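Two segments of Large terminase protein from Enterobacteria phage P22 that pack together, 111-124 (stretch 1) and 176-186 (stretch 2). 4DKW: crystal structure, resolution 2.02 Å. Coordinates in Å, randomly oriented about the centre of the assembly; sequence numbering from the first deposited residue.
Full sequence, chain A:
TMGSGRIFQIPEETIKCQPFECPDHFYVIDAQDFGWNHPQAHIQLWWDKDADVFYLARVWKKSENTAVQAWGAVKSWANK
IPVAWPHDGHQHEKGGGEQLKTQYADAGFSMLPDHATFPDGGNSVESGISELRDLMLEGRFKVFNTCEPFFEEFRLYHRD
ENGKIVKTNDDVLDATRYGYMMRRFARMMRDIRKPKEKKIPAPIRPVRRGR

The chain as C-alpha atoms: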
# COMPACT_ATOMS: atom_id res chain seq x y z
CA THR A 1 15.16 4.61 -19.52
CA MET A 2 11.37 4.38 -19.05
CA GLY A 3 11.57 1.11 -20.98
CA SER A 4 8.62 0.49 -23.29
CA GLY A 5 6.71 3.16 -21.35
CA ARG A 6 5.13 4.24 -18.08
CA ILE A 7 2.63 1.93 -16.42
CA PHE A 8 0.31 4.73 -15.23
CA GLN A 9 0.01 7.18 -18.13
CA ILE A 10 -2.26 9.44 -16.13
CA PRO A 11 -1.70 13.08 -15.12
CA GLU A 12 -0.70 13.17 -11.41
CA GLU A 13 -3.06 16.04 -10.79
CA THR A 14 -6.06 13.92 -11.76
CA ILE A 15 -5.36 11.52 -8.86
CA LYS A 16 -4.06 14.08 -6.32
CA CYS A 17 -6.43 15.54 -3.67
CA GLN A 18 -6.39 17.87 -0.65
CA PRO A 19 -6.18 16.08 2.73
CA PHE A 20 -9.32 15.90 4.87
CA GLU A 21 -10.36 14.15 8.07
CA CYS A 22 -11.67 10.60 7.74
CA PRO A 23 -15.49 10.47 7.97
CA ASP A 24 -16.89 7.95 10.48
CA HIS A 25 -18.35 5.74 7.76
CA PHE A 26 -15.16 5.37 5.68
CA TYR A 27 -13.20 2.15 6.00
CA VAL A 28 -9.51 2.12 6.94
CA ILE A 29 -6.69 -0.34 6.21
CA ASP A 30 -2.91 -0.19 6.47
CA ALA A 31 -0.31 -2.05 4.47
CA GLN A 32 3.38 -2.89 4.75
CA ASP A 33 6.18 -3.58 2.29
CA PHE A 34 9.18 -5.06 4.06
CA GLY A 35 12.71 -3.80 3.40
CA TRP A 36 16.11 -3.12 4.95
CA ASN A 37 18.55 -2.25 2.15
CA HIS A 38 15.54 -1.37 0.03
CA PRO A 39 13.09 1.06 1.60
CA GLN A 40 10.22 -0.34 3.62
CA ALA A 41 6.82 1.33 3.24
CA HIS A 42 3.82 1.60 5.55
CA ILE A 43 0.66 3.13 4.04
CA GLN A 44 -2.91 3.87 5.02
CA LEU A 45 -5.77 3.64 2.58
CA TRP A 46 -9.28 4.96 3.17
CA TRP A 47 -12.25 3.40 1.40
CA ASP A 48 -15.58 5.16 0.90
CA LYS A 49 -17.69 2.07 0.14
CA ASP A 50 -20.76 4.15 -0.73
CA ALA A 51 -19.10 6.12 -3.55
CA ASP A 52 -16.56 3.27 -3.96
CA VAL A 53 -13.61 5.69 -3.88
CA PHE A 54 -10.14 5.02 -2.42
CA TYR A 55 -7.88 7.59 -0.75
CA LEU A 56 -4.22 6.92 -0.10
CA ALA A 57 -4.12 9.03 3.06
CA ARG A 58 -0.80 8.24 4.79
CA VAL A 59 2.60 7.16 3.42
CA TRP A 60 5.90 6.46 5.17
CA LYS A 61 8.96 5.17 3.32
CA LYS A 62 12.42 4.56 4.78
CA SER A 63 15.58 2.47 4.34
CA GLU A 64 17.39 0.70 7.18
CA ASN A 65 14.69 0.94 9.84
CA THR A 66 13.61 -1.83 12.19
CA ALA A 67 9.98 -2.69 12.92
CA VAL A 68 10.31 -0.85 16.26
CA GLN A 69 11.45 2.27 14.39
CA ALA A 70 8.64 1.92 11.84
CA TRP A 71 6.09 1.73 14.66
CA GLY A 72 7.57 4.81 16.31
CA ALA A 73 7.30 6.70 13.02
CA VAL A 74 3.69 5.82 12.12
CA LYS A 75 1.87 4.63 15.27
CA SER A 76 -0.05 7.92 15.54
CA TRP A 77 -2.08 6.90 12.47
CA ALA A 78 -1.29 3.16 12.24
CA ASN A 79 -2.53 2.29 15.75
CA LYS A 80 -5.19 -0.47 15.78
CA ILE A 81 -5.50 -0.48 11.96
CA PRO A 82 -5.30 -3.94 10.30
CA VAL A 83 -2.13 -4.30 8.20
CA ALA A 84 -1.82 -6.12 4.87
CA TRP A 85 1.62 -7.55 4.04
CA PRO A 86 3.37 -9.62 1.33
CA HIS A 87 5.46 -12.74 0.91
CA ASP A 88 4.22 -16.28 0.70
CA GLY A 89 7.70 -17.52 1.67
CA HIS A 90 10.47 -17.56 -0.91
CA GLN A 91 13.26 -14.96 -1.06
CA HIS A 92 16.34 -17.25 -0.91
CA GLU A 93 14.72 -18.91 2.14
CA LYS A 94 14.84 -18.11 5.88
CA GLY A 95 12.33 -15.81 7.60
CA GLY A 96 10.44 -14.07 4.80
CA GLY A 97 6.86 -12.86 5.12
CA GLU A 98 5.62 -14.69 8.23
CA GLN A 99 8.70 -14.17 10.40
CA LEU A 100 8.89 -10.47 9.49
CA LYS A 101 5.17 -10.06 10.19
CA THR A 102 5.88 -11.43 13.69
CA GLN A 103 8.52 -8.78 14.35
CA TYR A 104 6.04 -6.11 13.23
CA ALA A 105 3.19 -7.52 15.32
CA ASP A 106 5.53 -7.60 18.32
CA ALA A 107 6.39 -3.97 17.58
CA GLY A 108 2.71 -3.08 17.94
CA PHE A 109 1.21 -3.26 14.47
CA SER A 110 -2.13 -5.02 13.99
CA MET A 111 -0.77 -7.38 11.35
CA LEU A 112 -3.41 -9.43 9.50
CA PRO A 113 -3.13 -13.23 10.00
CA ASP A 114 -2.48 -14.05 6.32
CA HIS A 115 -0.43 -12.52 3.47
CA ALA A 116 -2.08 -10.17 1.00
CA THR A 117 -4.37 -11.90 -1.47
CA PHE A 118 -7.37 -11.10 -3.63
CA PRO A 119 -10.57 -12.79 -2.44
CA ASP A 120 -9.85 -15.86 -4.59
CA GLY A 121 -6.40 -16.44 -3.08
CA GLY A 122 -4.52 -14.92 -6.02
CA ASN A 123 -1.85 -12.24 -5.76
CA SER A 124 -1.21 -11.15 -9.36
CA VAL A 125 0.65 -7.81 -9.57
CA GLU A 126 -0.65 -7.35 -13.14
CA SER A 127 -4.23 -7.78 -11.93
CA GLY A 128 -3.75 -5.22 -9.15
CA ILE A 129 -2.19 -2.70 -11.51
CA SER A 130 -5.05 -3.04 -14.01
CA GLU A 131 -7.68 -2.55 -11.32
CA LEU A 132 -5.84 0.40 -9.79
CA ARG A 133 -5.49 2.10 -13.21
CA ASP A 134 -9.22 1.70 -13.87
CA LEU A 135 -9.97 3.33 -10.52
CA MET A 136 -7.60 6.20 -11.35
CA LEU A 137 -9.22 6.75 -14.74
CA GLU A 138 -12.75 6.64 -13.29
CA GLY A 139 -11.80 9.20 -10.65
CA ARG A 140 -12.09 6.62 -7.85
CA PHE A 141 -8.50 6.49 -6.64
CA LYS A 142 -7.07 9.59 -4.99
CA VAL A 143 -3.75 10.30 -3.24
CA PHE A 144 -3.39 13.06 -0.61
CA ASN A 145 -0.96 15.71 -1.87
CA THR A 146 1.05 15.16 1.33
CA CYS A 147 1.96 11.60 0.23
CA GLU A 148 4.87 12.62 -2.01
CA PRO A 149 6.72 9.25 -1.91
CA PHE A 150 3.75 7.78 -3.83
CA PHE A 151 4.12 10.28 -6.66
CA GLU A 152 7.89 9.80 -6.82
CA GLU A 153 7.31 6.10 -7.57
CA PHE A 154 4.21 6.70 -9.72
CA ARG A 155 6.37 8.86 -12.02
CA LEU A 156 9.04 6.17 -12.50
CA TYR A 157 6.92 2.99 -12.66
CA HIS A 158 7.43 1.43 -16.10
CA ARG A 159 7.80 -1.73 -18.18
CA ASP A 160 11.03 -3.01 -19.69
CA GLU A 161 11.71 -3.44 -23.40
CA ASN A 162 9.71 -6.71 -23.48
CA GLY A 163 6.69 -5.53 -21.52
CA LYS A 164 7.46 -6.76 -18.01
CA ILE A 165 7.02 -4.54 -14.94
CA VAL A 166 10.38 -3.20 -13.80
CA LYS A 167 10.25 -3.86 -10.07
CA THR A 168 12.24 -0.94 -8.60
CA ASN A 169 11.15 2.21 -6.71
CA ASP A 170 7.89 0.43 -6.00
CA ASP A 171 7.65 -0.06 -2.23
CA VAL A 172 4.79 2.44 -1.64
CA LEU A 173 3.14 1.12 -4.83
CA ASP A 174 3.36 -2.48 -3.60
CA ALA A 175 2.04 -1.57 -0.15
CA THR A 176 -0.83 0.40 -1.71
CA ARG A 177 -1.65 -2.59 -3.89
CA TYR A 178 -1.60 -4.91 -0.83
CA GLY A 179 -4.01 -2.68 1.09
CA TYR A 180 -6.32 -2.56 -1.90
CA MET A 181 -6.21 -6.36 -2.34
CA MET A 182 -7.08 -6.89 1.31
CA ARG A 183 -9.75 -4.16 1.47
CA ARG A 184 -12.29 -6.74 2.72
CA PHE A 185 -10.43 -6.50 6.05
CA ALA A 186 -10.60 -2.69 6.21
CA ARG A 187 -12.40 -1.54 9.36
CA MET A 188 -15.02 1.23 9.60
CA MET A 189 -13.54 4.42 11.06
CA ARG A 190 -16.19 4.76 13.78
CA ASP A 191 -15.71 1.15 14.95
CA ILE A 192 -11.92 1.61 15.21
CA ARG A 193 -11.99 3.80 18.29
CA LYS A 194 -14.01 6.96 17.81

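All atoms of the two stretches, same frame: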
# COMPACT_ATOMS: atom_id res chain seq x y z
N MET A 111 -1.04 -6.63 12.56
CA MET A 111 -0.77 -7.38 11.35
C MET A 111 -1.87 -8.41 11.10
O MET A 111 -2.27 -9.13 12.01
CB MET A 111 0.60 -8.03 11.48
CG MET A 111 1.70 -6.98 11.64
SD MET A 111 2.12 -6.35 10.03
CE MET A 111 2.82 -4.74 10.29
N LEU A 112 -2.39 -8.45 9.88
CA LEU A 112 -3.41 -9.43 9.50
C LEU A 112 -2.81 -10.85 9.52
O LEU A 112 -1.61 -11.03 9.27
CB LEU A 112 -4.02 -9.09 8.13
CG LEU A 112 -5.05 -7.96 8.14
CD1 LEU A 112 -5.35 -7.44 6.73
CD2 LEU A 112 -6.33 -8.41 8.82
N PRO A 113 -3.63 -11.86 9.84
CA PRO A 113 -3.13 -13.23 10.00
C PRO A 113 -2.47 -13.83 8.75
O PRO A 113 -1.51 -14.59 8.89
CB PRO A 113 -4.39 -14.03 10.37
CG PRO A 113 -5.55 -13.16 9.97
CD PRO A 113 -5.07 -11.76 10.15
N ASP A 114 -2.98 -13.47 7.57
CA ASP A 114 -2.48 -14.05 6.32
C ASP A 114 -1.92 -12.99 5.35
O ASP A 114 -2.30 -11.81 5.41
CB ASP A 114 -3.57 -14.88 5.64
CG ASP A 114 -4.11 -15.98 6.55
OD1 ASP A 114 -3.39 -16.97 6.78
OD2 ASP A 114 -5.27 -15.85 7.02
N HIS A 115 -1.03 -13.42 4.45
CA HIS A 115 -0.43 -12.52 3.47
C HIS A 115 -1.46 -11.96 2.51
O HIS A 115 -2.57 -12.49 2.42
CB HIS A 115 0.70 -13.23 2.69
CG HIS A 115 0.19 -14.25 1.67
ND1 HIS A 115 -0.57 -15.30 2.03
CD2 HIS A 115 0.38 -14.30 0.34
CE1 HIS A 115 -0.87 -16.01 0.95
NE2 HIS A 115 -0.32 -15.43 -0.09
N ALA A 116 -1.11 -10.89 1.81
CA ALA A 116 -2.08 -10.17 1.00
C ALA A 116 -2.49 -10.99 -0.21
O ALA A 116 -1.66 -11.36 -1.04
CB ALA A 116 -1.51 -8.82 0.55
N THR A 117 -3.79 -11.26 -0.29
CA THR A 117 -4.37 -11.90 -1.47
C THR A 117 -5.66 -11.22 -1.91
O THR A 117 -6.34 -10.57 -1.10
CB THR A 117 -4.65 -13.40 -1.21
OG1 THR A 117 -5.59 -13.54 -0.13
CG2 THR A 117 -3.38 -14.14 -0.86
N PHE A 118 -6.03 -11.41 -3.17
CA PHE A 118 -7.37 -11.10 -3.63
C PHE A 118 -8.30 -12.11 -2.97
O PHE A 118 -7.83 -13.08 -2.37
CB PHE A 118 -7.46 -11.21 -5.15
CG PHE A 118 -6.76 -10.10 -5.88
CD1 PHE A 118 -7.36 -8.87 -6.04
CD2 PHE A 118 -5.49 -10.30 -6.41
CE1 PHE A 118 -6.72 -7.85 -6.72
CE2 PHE A 118 -4.85 -9.28 -7.09
CZ PHE A 118 -5.46 -8.06 -7.24
N PRO A 119 -9.60 -11.90 -3.08
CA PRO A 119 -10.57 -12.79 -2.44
C PRO A 119 -10.39 -14.26 -2.84
O PRO A 119 -10.64 -15.15 -2.03
CB PRO A 119 -11.92 -12.27 -2.94
CG PRO A 119 -11.64 -10.93 -3.60
CD PRO A 119 -10.20 -10.60 -3.41
N ASP A 120 -9.97 -14.50 -4.08
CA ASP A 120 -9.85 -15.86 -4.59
C ASP A 120 -8.52 -16.54 -4.26
O ASP A 120 -8.25 -17.65 -4.72
CB ASP A 120 -10.11 -15.90 -6.10
CG ASP A 120 -9.00 -15.25 -6.90
OD1 ASP A 120 -8.09 -14.65 -6.28
OD2 ASP A 120 -9.04 -15.33 -8.14
N GLY A 121 -7.68 -15.87 -3.47
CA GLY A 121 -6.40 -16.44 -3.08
C GLY A 121 -5.24 -16.03 -3.99
O GLY A 121 -4.08 -16.32 -3.70
N GLY A 122 -5.55 -15.34 -5.08
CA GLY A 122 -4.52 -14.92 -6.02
C GLY A 122 -3.76 -13.72 -5.51
O GLY A 122 -4.18 -13.07 -4.56
N ASN A 123 -2.63 -13.41 -6.14
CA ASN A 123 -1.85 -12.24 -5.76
C ASN A 123 -1.17 -11.56 -6.95
O ASN A 123 -0.18 -10.84 -6.78
CB ASN A 123 -0.84 -12.57 -4.64
CG ASN A 123 0.35 -13.40 -5.14
OD1 ASN A 123 0.31 -13.98 -6.23
ND2 ASN A 123 1.40 -13.47 -4.33
N SER A 124 -1.71 -11.78 -8.14
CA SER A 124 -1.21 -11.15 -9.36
C SER A 124 -0.93 -9.63 -9.25
O SER A 124 -1.84 -8.85 -8.95
CB SER A 124 -2.18 -11.39 -10.51
OG SER A 124 -1.81 -10.67 -11.66
N THR A 176 0.48 -0.09 -1.32
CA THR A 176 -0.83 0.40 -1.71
C THR A 176 -1.65 -0.72 -2.33
O THR A 176 -2.81 -0.90 -2.01
CB THR A 176 -0.73 1.57 -2.69
OG1 THR A 176 0.03 2.62 -2.08
CG2 THR A 176 -2.11 2.10 -3.03
N ARG A 177 -1.01 -1.48 -3.21
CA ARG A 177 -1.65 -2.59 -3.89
C ARG A 177 -2.09 -3.66 -2.88
O ARG A 177 -3.20 -4.21 -2.98
CB ARG A 177 -0.70 -3.14 -4.94
CG ARG A 177 -1.37 -3.82 -6.12
CD ARG A 177 -0.39 -4.07 -7.27
NE ARG A 177 0.97 -4.34 -6.80
CZ ARG A 177 1.37 -5.47 -6.24
NH1 ARG A 177 0.52 -6.47 -6.07
NH2 ARG A 177 2.64 -5.60 -5.84
N TYR A 178 -1.25 -3.94 -1.89
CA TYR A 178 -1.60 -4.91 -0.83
C TYR A 178 -2.82 -4.49 -0.00
O TYR A 178 -3.66 -5.33 0.34
CB TYR A 178 -0.43 -5.19 0.12
CG TYR A 178 0.80 -5.71 -0.58
CD1 TYR A 178 0.70 -6.53 -1.70
CD2 TYR A 178 2.07 -5.37 -0.13
CE1 TYR A 178 1.83 -6.99 -2.35
CE2 TYR A 178 3.20 -5.83 -0.77
CZ TYR A 178 3.07 -6.64 -1.87
OH TYR A 178 4.20 -7.11 -2.51
N GLY A 179 -2.89 -3.21 0.34
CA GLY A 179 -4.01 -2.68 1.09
C GLY A 179 -5.29 -2.78 0.29
O GLY A 179 -6.34 -3.15 0.81
N TYR A 180 -5.19 -2.45 -0.99
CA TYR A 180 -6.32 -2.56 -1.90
C TYR A 180 -6.80 -4.02 -2.03
O TYR A 180 -8.00 -4.30 -1.99
CB TYR A 180 -5.96 -1.97 -3.28
CG TYR A 180 -7.02 -2.23 -4.32
CD1 TYR A 180 -8.21 -1.53 -4.32
CD2 TYR A 180 -6.83 -3.20 -5.31
CE1 TYR A 180 -9.19 -1.79 -5.26
CE2 TYR A 180 -7.80 -3.45 -6.27
CZ TYR A 180 -8.98 -2.74 -6.22
OH TYR A 180 -9.98 -2.96 -7.14
N MET A 181 -5.87 -4.95 -2.20
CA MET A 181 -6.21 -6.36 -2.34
C MET A 181 -6.96 -6.88 -1.13
O MET A 181 -7.90 -7.67 -1.24
CB MET A 181 -4.95 -7.19 -2.55
CG MET A 181 -4.29 -6.95 -3.90
SD MET A 181 -2.63 -7.66 -3.98
CE MET A 181 -2.99 -9.38 -3.71
N MET A 182 -6.54 -6.42 0.04
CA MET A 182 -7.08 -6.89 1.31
C MET A 182 -8.17 -5.98 1.88
O MET A 182 -8.48 -6.06 3.07
CB MET A 182 -5.96 -7.05 2.33
CG MET A 182 -4.98 -8.15 1.99
SD MET A 182 -5.67 -9.81 2.20
CE MET A 182 -5.25 -10.18 3.90
N ARG A 183 -8.77 -5.15 1.03
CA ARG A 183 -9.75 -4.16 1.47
C ARG A 183 -10.96 -4.77 2.19
O ARG A 183 -11.66 -4.07 2.92
CB ARG A 183 -10.20 -3.28 0.30
CG ARG A 183 -10.95 -3.99 -0.80
CD ARG A 183 -11.15 -3.07 -1.97
NE ARG A 183 -11.92 -3.68 -3.05
CZ ARG A 183 -11.42 -4.53 -3.94
NH1 ARG A 183 -10.15 -4.89 -3.88
NH2 ARG A 183 -12.20 -5.02 -4.89
N ARG A 184 -11.18 -6.07 2.01
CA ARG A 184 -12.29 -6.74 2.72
C ARG A 184 -12.05 -6.79 4.23
O ARG A 184 -12.97 -7.04 5.01
CB ARG A 184 -12.53 -8.16 2.17
CG ARG A 184 -11.32 -9.10 2.30
CD ARG A 184 -11.49 -10.36 1.45
NE ARG A 184 -10.34 -11.26 1.55
CZ ARG A 184 -9.21 -11.10 0.87
NH1 ARG A 184 -9.07 -10.07 0.04
NH2 ARG A 184 -8.21 -11.97 1.01
N PHE A 185 -10.80 -6.54 4.64
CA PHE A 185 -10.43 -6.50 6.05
C PHE A 185 -10.35 -5.09 6.63
O PHE A 185 -10.13 -4.91 7.83
CB PHE A 185 -9.12 -7.25 6.29
CG PHE A 185 -9.20 -8.71 5.99
CD1 PHE A 185 -9.90 -9.56 6.83
CD2 PHE A 185 -8.60 -9.23 4.86
CE1 PHE A 185 -9.99 -10.89 6.55
CE2 PHE A 185 -8.69 -10.56 4.58
CZ PHE A 185 -9.37 -11.42 5.43
N ALA A 186 -10.54 -4.08 5.77
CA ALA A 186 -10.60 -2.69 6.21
C ALA A 186 -11.71 -2.51 7.25
O ALA A 186 -12.80 -3.08 7.11
CB ALA A 186 -10.81 -1.76 5.03
O HOH W 1 1.37 -9.39 -5.00
O HOH W 2 -2.16 -6.84 -7.02

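The guanidinium of Arg 184 grips the backbone of stretch 1 at Thr 117: NH1 and NH2 of Arg 184 both donate to Thr 117 O, at 3.0 and 3.1 Å, so a single carbonyl, lying near the guanidinium plane, takes a forked pair of hydrogen bonds. One face of the same group lies against Pro 119, with Arg 184 NH1 3.7 Å from Pro 119 N. A weak hydrogen bond runs from Thr 117 N to Met 182 SD (3.4 Å), so both polar backbone atoms of Thr 117 are engaged although its CA-to-CB bond points away. Farther along, two waters bridge to Arg 177 NH1, which is too far from the carbonyls to bond them directly: water 1 donates to Asn 123 O (2.8 Å) and accepts from Arg 177 NH1 (3.2 Å), and water 2 does likewise between Ser 124 O (2.8 Å) and Arg 177 NH1 (2.9 Å).

Stretch 1 is irregular and lies across the end of the stretch 2 helix and the turn beyond it; Leu 112 lies by Phe 185, Ala 116 by Tyr 178 and Phe 118 by Met 181. A type I turn, Phe 118 to Gly 121, folds it back, and Phe 118 N bonds to Gly 122 O (2.8 Å). Against this loop packs Met 181, which has the largest area covered by the other stretch: its CG sits over one face of the Phe 118 ring, 3.9 Å from the centroid in a CH-pi contact, while its CE lies 3.6 Å from Ala 116 O and 3.7 Å from Asn 123 CA. Ala 116 points its CB toward stretch 2, 3.8 Å from both Tyr 178 CB and Met 182 CG. The end of the Met 182 side chain comes nearer than its sideways CA-to-CB bond suggests, and Leu 112 CD1 touches Met 182 CE (3.9 Å) and Phe 185 CB (3.8 Å).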